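Local atomic coordinates of catalase (Pseudomonas syringae, PDB entry 1M7S), a protein that breaks hydrogen peroxide down into water and oxygen with the help of heme, protecting the cell from its toxic effects. Residues A[416-419]-A[420-424]; A[458-461]-A[462-466]. All coordinates share one frame; numbering follows the deposited sequence.

Interaction 1: residues A[416-419]-A[420-424]; sequences GDLY and RSYSA. Unlike the reference sequence in segment 416-419: Tyr419 (reference Phe).
Arg420 folds back over Gly416 and Asp417 in the last turn of helix 413-421, part of the C-terminal helical domain of this catalase. Its CB and CG each lie 3.5 Å from Gly416 O, the carbonyl that takes the helical bond from Arg420 N at 2.9 Å. The chain bends about the CG-CD bond (chi3 -82°), which swings the guanidinium back along the helix: NE passes Gly416 O at the same distance as CG, and one face sits over that oxygen, 3.3 Å from CZ. At the tip the two nitrogens part. NH2 makes a long salt bridge of 3.3 Å to Asp417 OD1, met from above the carboxylate plane, with carboxylate and guanidinium planes nearly perpendicular. NH1 instead turns to Asp457, whose carboxylate gives it a second salt bridge, and to Glu456 O.

Ser421 N has weak bonds to both Asp417 O and Leu418 O, while Tyr422 N bonds to Tyr419 O three residues back. Leu418 O also lies over the centre of the Tyr422 ring, and Leu418 CG rests 3.9 Å from Tyr422 CZ; both side chains pack on Leu174 of helix 169-176. With chi1 at 81°, Ser421 turns its hydroxyl back onto the helix, where OG donates a short 2.6 Å bond to Leu418 O, in the carbonyl plane and on a lone pair.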
ATOM      1  N   GLY A 416     -46.516  -4.647  -1.494  1.00 10.76           N
ATOM      2  CA  GLY A 416     -47.847  -4.564  -2.136  1.00 11.10           C
ATOM      3  C   GLY A 416     -48.395  -3.136  -2.087  1.00 11.23           C
ATOM      4  O   GLY A 416     -48.983  -2.629  -3.077  1.00 12.44           O
ATOM      5  N   ASP A 417     -48.285  -2.455  -0.963  1.00 11.22           N
ATOM      6  CA  ASP A 417     -48.686  -1.063  -0.818  1.00 13.25           C
ATOM      7  C   ASP A 417     -48.056  -0.213  -1.895  1.00 12.16           C
ATOM      8  O   ASP A 417     -48.699   0.533  -2.611  1.00 12.24           O
ATOM      9  CB  ASP A 417     -48.338  -0.518   0.575  1.00 15.97           C
ATOM     10  CG  ASP A 417     -49.248  -1.134   1.612  1.00 20.20           C
ATOM     11  OD1 ASP A 417     -50.315  -1.650   1.251  1.00 20.44           O
ATOM     12  OD2 ASP A 417     -48.906  -1.135   2.817  1.00 24.15           O
ATOM     13  N   LEU A 418     -46.725  -0.347  -2.064  1.00 12.89           N
ATOM     14  CA  LEU A 418     -45.980   0.360  -3.098  1.00 12.05           C
ATOM     15  C   LEU A 418     -46.455   0.078  -4.504  1.00 12.03           C
ATOM     16  O   LEU A 418     -46.774   1.048  -5.259  1.00 12.46           O
ATOM     17  CB  LEU A 418     -44.492   0.013  -2.894  1.00 12.22           C
ATOM     18  CG  LEU A 418     -43.468   0.757  -3.714  1.00 13.52           C
ATOM     19  CD1 LEU A 418     -43.575   2.254  -3.411  1.00 12.41           C
ATOM     20  CD2 LEU A 418     -42.058   0.270  -3.311  1.00 13.99           C
ATOM     21  N   TYR A 419     -46.642  -1.189  -4.861  1.00 10.48           N
ATOM     22  CA  TYR A 419     -47.150  -1.613  -6.151  1.00 11.35           C
ATOM     23  C   TYR A 419     -48.506  -0.979  -6.441  1.00 14.98           C
ATOM     24  O   TYR A 419     -48.700  -0.345  -7.491  1.00 15.90           O
ATOM     25  CB  TYR A 419     -47.373  -3.159  -6.216  1.00 10.69           C
ATOM     26  CG  TYR A 419     -47.852  -3.623  -7.573  1.00 11.89           C
ATOM     27  CD1 TYR A 419     -47.051  -3.729  -8.675  1.00 10.66           C
ATOM     28  CD2 TYR A 419     -49.225  -3.907  -7.754  1.00 11.42           C
ATOM     29  CE1 TYR A 419     -47.504  -4.103  -9.926  1.00 12.07           C
ATOM     30  CE2 TYR A 419     -49.701  -4.286  -8.980  1.00 12.19           C
ATOM     31  CZ  TYR A 419     -48.858  -4.388 -10.055  1.00 14.19           C
ATOM     32  OH  TYR A 419     -49.366  -4.770 -11.294  1.00 15.67           O
ATOM     33  N   ARG A 420     -49.416  -1.043  -5.479  1.00 17.12           N
ATOM     34  CA  ARG A 420     -50.749  -0.489  -5.632  1.00 17.08           C
ATOM     35  C   ARG A 420     -50.793   1.027  -5.718  1.00 18.03           C
ATOM     36  O   ARG A 420     -51.796   1.573  -6.246  1.00 17.06           O
ATOM     37  CB  ARG A 420     -51.681  -0.928  -4.491  1.00 17.63           C
ATOM     38  CG  ARG A 420     -52.084  -2.396  -4.646  1.00 19.77           C
ATOM     39  CD  ARG A 420     -53.078  -2.780  -3.564  1.00 20.02           C
ATOM     40  NE  ARG A 420     -52.422  -3.100  -2.338  1.00 22.60           N
ATOM     41  CZ  ARG A 420     -51.712  -4.137  -1.964  1.00 22.23           C
ATOM     42  NH1 ARG A 420     -51.465  -5.198  -2.741  1.00 21.78           N
ATOM     43  NH2 ARG A 420     -51.239  -4.115  -0.728  1.00 22.77           N
ATOM     44  N   SER A 421     -49.788   1.714  -5.217  1.00 16.06           N
ATOM     45  CA  SER A 421     -49.679   3.153  -5.307  1.00 15.63           C
ATOM     46  C   SER A 421     -49.221   3.640  -6.691  1.00 17.17           C
ATOM     47  O   SER A 421     -49.308   4.819  -7.032  1.00 16.02           O
ATOM     48  CB  SER A 421     -48.684   3.637  -4.228  1.00 15.83           C
ATOM     49  OG  SER A 421     -47.331   3.485  -4.638  1.00 15.23           O
ATOM     50  N   TYR A 422     -48.672   2.743  -7.524  1.00 15.29           N
ATOM     51  CA  TYR A 422     -48.158   3.127  -8.823  1.00 16.30           C
ATOM     52  C   TYR A 422     -49.248   3.341  -9.874  1.00 15.82           C
ATOM     53  O   TYR A 422     -50.317   2.718  -9.806  1.00 14.49           O
ATOM     54  CB  TYR A 422     -47.232   2.026  -9.344  1.00 16.39           C
ATOM     55  CG  TYR A 422     -45.867   1.971  -8.699  1.00 15.27           C
ATOM     56  CD1 TYR A 422     -45.225   0.742  -8.637  1.00 16.96           C
ATOM     57  CD2 TYR A 422     -45.260   3.076  -8.144  1.00 15.59           C
ATOM     58  CE1 TYR A 422     -43.966   0.657  -8.039  1.00 16.97           C
ATOM     59  CE2 TYR A 422     -44.002   2.999  -7.565  1.00 19.84           C
ATOM     60  CZ  TYR A 422     -43.369   1.758  -7.530  1.00 17.81           C
ATOM     61  OH  TYR A 422     -42.122   1.685  -6.948  1.00 20.32           O
ATOM     62  N   SER A 423     -48.933   4.258 -10.806  1.00 15.38           N
ATOM     63  CA  SER A 423     -49.913   4.467 -11.884  1.00 14.86           C
ATOM     64  C   SER A 423     -49.938   3.236 -12.784  1.00 16.95           C
ATOM     65  O   SER A 423     -49.032   2.411 -12.757  1.00 13.35           O
ATOM     66  CB  SER A 423     -49.542   5.701 -12.706  1.00 15.73           C
ATOM     67  OG  SER A 423     -48.408   5.406 -13.519  1.00 16.14           O
ATOM     68  N   ALA A 424     -50.950   3.126 -13.677  1.00 15.53           N
ATOM     69  CA  ALA A 424     -50.993   2.057 -14.649  1.00 16.67           C
ATOM     70  C   ALA A 424     -49.708   2.024 -15.488  1.00 16.27           C
ATOM     71  O   ALA A 424     -49.156   0.969 -15.820  1.00 15.67           O
ATOM     72  CB  ALA A 424     -52.159   2.271 -15.642  1.00 17.24           C
TER

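Interaction 2: residues A[458-461]-A[462-466]; sequences PNYG and TRVAE. Unlike the reference sequence in segment 458-461: Pro458 (reference Arg), Asn459 (reference His).
Pro458 O is gripped twice by Thr462: the backbone N comes in at 2.9 Å and the hydroxyl OG1 at 2.8 Å, from opposite faces of the carbonyl plane. The hydroxyl gets there because OG1 stands anti to its own carbonyl carbon (chi1 -63°), beside the backbone N and facing back up the helix. Both donors are tilted by about 30° from the carbonyl plane, the regular helical bond on one face and the side-chain bond on the other.

One residue on, Asn459 and Arg463 meet through the arginine's aliphatic part, with Asn459 ND2 3.5 Å from Arg463 CD. The amide and guanidinium planes are 38° apart, and each polar end finds its partner outside this helix: Asn459 OD1 takes a hydrogen bond from Tyr419 OH, and Arg463 NH2 is hydrogen-bonded to Thr428 OG1.

On the buried side Tyr460 and Val464 run alongside each other, the ring's CD1 3.8 Å from Val464 CG2. Tyr460 OH is hydrogen-bonded to Thr173 OG1. Gly461 O meanwhile receives Ala465 N at 2.9 Å, and Val464 and Ala465 both pack on Leu450 of helix 443-456. Here is a short amphipathic alpha helix of about two and a half turns, with i to i+4 backbone bonds and a threonine hydroxyl folded onto the i-4 carbonyl, set in the C-terminal helical domain of the catalase fold.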
ATOM      1  N   PRO A 458     -51.288  -9.989  -6.001  1.00 15.66           N
ATOM      2  CA  PRO A 458     -51.555 -11.026  -6.973  1.00 16.23           C
ATOM      3  C   PRO A 458     -51.413 -10.565  -8.414  1.00 14.34           C
ATOM      4  O   PRO A 458     -50.948 -11.314  -9.297  1.00 15.04           O
ATOM      5  CB  PRO A 458     -52.989 -11.564  -6.726  1.00 18.38           C
ATOM      6  CG  PRO A 458     -53.477 -10.732  -5.586  1.00 19.77           C
ATOM      7  CD  PRO A 458     -52.388  -9.842  -5.017  1.00 17.16           C
ATOM      8  N   ASN A 459     -51.726  -9.308  -8.688  1.00 13.48           N
ATOM      9  CA  ASN A 459     -51.618  -8.768 -10.049  1.00 13.21           C
ATOM     10  C   ASN A 459     -50.137  -8.611 -10.400  1.00 13.12           C
ATOM     11  O   ASN A 459     -49.711  -8.904 -11.525  1.00 14.96           O
ATOM     12  CB  ASN A 459     -52.279  -7.404 -10.153  1.00 13.59           C
ATOM     13  CG  ASN A 459     -52.324  -6.787 -11.526  1.00 15.68           C
ATOM     14  OD1 ASN A 459     -51.988  -5.596 -11.707  1.00 18.52           O
ATOM     15  ND2 ASN A 459     -52.751  -7.523 -12.551  1.00 14.14           N
ATOM     16  N   TYR A 460     -49.434  -8.046  -9.427  1.00 11.80           N
ATOM     17  CA  TYR A 460     -47.958  -7.872  -9.650  1.00 10.82           C
ATOM     18  C   TYR A 460     -47.344  -9.200 -10.021  1.00 11.80           C
ATOM     19  O   TYR A 460     -46.670  -9.288 -11.048  1.00 12.77           O
ATOM     20  CB  TYR A 460     -47.437  -7.347  -8.326  1.00  8.88           C
ATOM     21  CG  TYR A 460     -45.975  -6.927  -8.255  1.00  9.75           C
ATOM     22  CD1 TYR A 460     -45.169  -6.742  -9.350  1.00  9.19           C
ATOM     23  CD2 TYR A 460     -45.487  -6.650  -6.978  1.00  8.45           C
ATOM     24  CE1 TYR A 460     -43.843  -6.385  -9.188  1.00 10.13           C
ATOM     25  CE2 TYR A 460     -44.152  -6.223  -6.825  1.00 10.19           C
ATOM     26  CZ  TYR A 460     -43.363  -6.124  -7.923  1.00  7.20           C
ATOM     27  OH  TYR A 460     -42.018  -5.748  -7.825  1.00  7.14           O
ATOM     28  N   GLY A 461     -47.490 -10.203  -9.158  1.00 11.73           N
ATOM     29  CA  GLY A 461     -46.924 -11.516  -9.382  1.00 12.14           C
ATOM     30  C   GLY A 461     -47.407 -12.220 -10.655  1.00 15.60           C
ATOM     31  O   GLY A 461     -46.619 -12.787 -11.415  1.00 12.36           O
ATOM     32  N   THR A 462     -48.698 -12.123 -10.974  1.00 15.52           N
ATOM     33  CA  THR A 462     -49.192 -12.718 -12.223  1.00 15.71           C
ATOM     34  C   THR A 462     -48.575 -12.070 -13.450  1.00 13.35           C
ATOM     35  O   THR A 462     -48.230 -12.741 -14.418  1.00 13.17           O
ATOM     36  CB  THR A 462     -50.729 -12.578 -12.299  1.00 16.00           C
ATOM     37  OG1 THR A 462     -51.257 -13.328 -11.207  1.00 15.85           O
ATOM     38  CG2 THR A 462     -51.257 -13.060 -13.652  1.00 15.27           C
ATOM     39  N   ARG A 463     -48.440 -10.743 -13.484  1.00 13.17           N
ATOM     40  CA  ARG A 463     -47.929 -10.089 -14.693  1.00 11.32           C
ATOM     41  C   ARG A 463     -46.438 -10.345 -14.802  1.00 11.79           C
ATOM     42  O   ARG A 463     -45.969 -10.554 -15.917  1.00 12.12           O
ATOM     43  CB  ARG A 463     -48.229  -8.596 -14.652  1.00 12.10           C
ATOM     44  CG  ARG A 463     -49.749  -8.289 -14.647  1.00 12.07           C
ATOM     45  CD  ARG A 463     -49.957  -6.775 -14.468  1.00 12.75           C
ATOM     46  NE  ARG A 463     -49.552  -6.025 -15.636  1.00 14.20           N
ATOM     47  CZ  ARG A 463     -49.571  -4.709 -15.841  1.00 15.91           C
ATOM     48  NH1 ARG A 463     -50.021  -3.886 -14.893  1.00 16.78           N
ATOM     49  NH2 ARG A 463     -49.151  -4.201 -17.001  1.00 16.06           N
ATOM     50  N   VAL A 464     -45.696 -10.212 -13.698  1.00 11.24           N
ATOM     51  CA  VAL A 464     -44.242 -10.488 -13.861  1.00 10.36           C
ATOM     52  C   VAL A 464     -44.040 -11.959 -14.218  1.00 10.56           C
ATOM     53  O   VAL A 464     -43.189 -12.237 -15.040  1.00 12.67           O
ATOM     54  CB  VAL A 464     -43.464 -10.195 -12.581  1.00  9.55           C
ATOM     55  CG1 VAL A 464     -41.985 -10.478 -12.764  1.00 10.01           C
ATOM     56  CG2 VAL A 464     -43.728  -8.721 -12.255  1.00  8.43           C
ATOM     57  N   ALA A 465     -44.851 -12.870 -13.673  1.00 12.44           N
ATOM     58  CA  ALA A 465     -44.766 -14.284 -14.068  1.00  9.69           C
ATOM     59  C   ALA A 465     -44.968 -14.506 -15.568  1.00 12.13           C
ATOM     60  O   ALA A 465     -44.364 -15.432 -16.137  1.00 13.97           O
ATOM     61  CB  ALA A 465     -45.803 -15.086 -13.302  1.00 11.35           C
ATOM     62  N   GLU A 466     -45.856 -13.782 -16.237  1.00 13.89           N
ATOM     63  CA  GLU A 466     -46.055 -13.933 -17.669  1.00 15.11           C
ATOM     64  C   GLU A 466     -44.809 -13.467 -18.445  1.00 16.71           C
ATOM     65  O   GLU A 466     -44.312 -14.140 -19.342  1.00 16.09           O
ATOM     66  CB  GLU A 466     -47.256 -13.133 -18.156  1.00 16.32           C
TER

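In the fold
Following the chain from the N terminus, interaction 1 comes first, at the end of helix 413-421 and the turn where Ser423 caps helix 424-438. Helices 424-438 and 443-456 then intervene before interaction 2 opens helix 458-467. Each contact closes only a local turn; the two lie in series, neither nested nor crossed. In space they nevertheless touch, for the Tyr419 and Tyr460 rings stack. Asp457, just ahead of helix 458-467, holds the backbone N of Asn459 and Tyr460 and so serves interaction 2 as well as Arg420. Leu430 of helix 424-438 packs against both tyrosines, while helix 169-176 is where Leu418 and Tyr460 both come to rest.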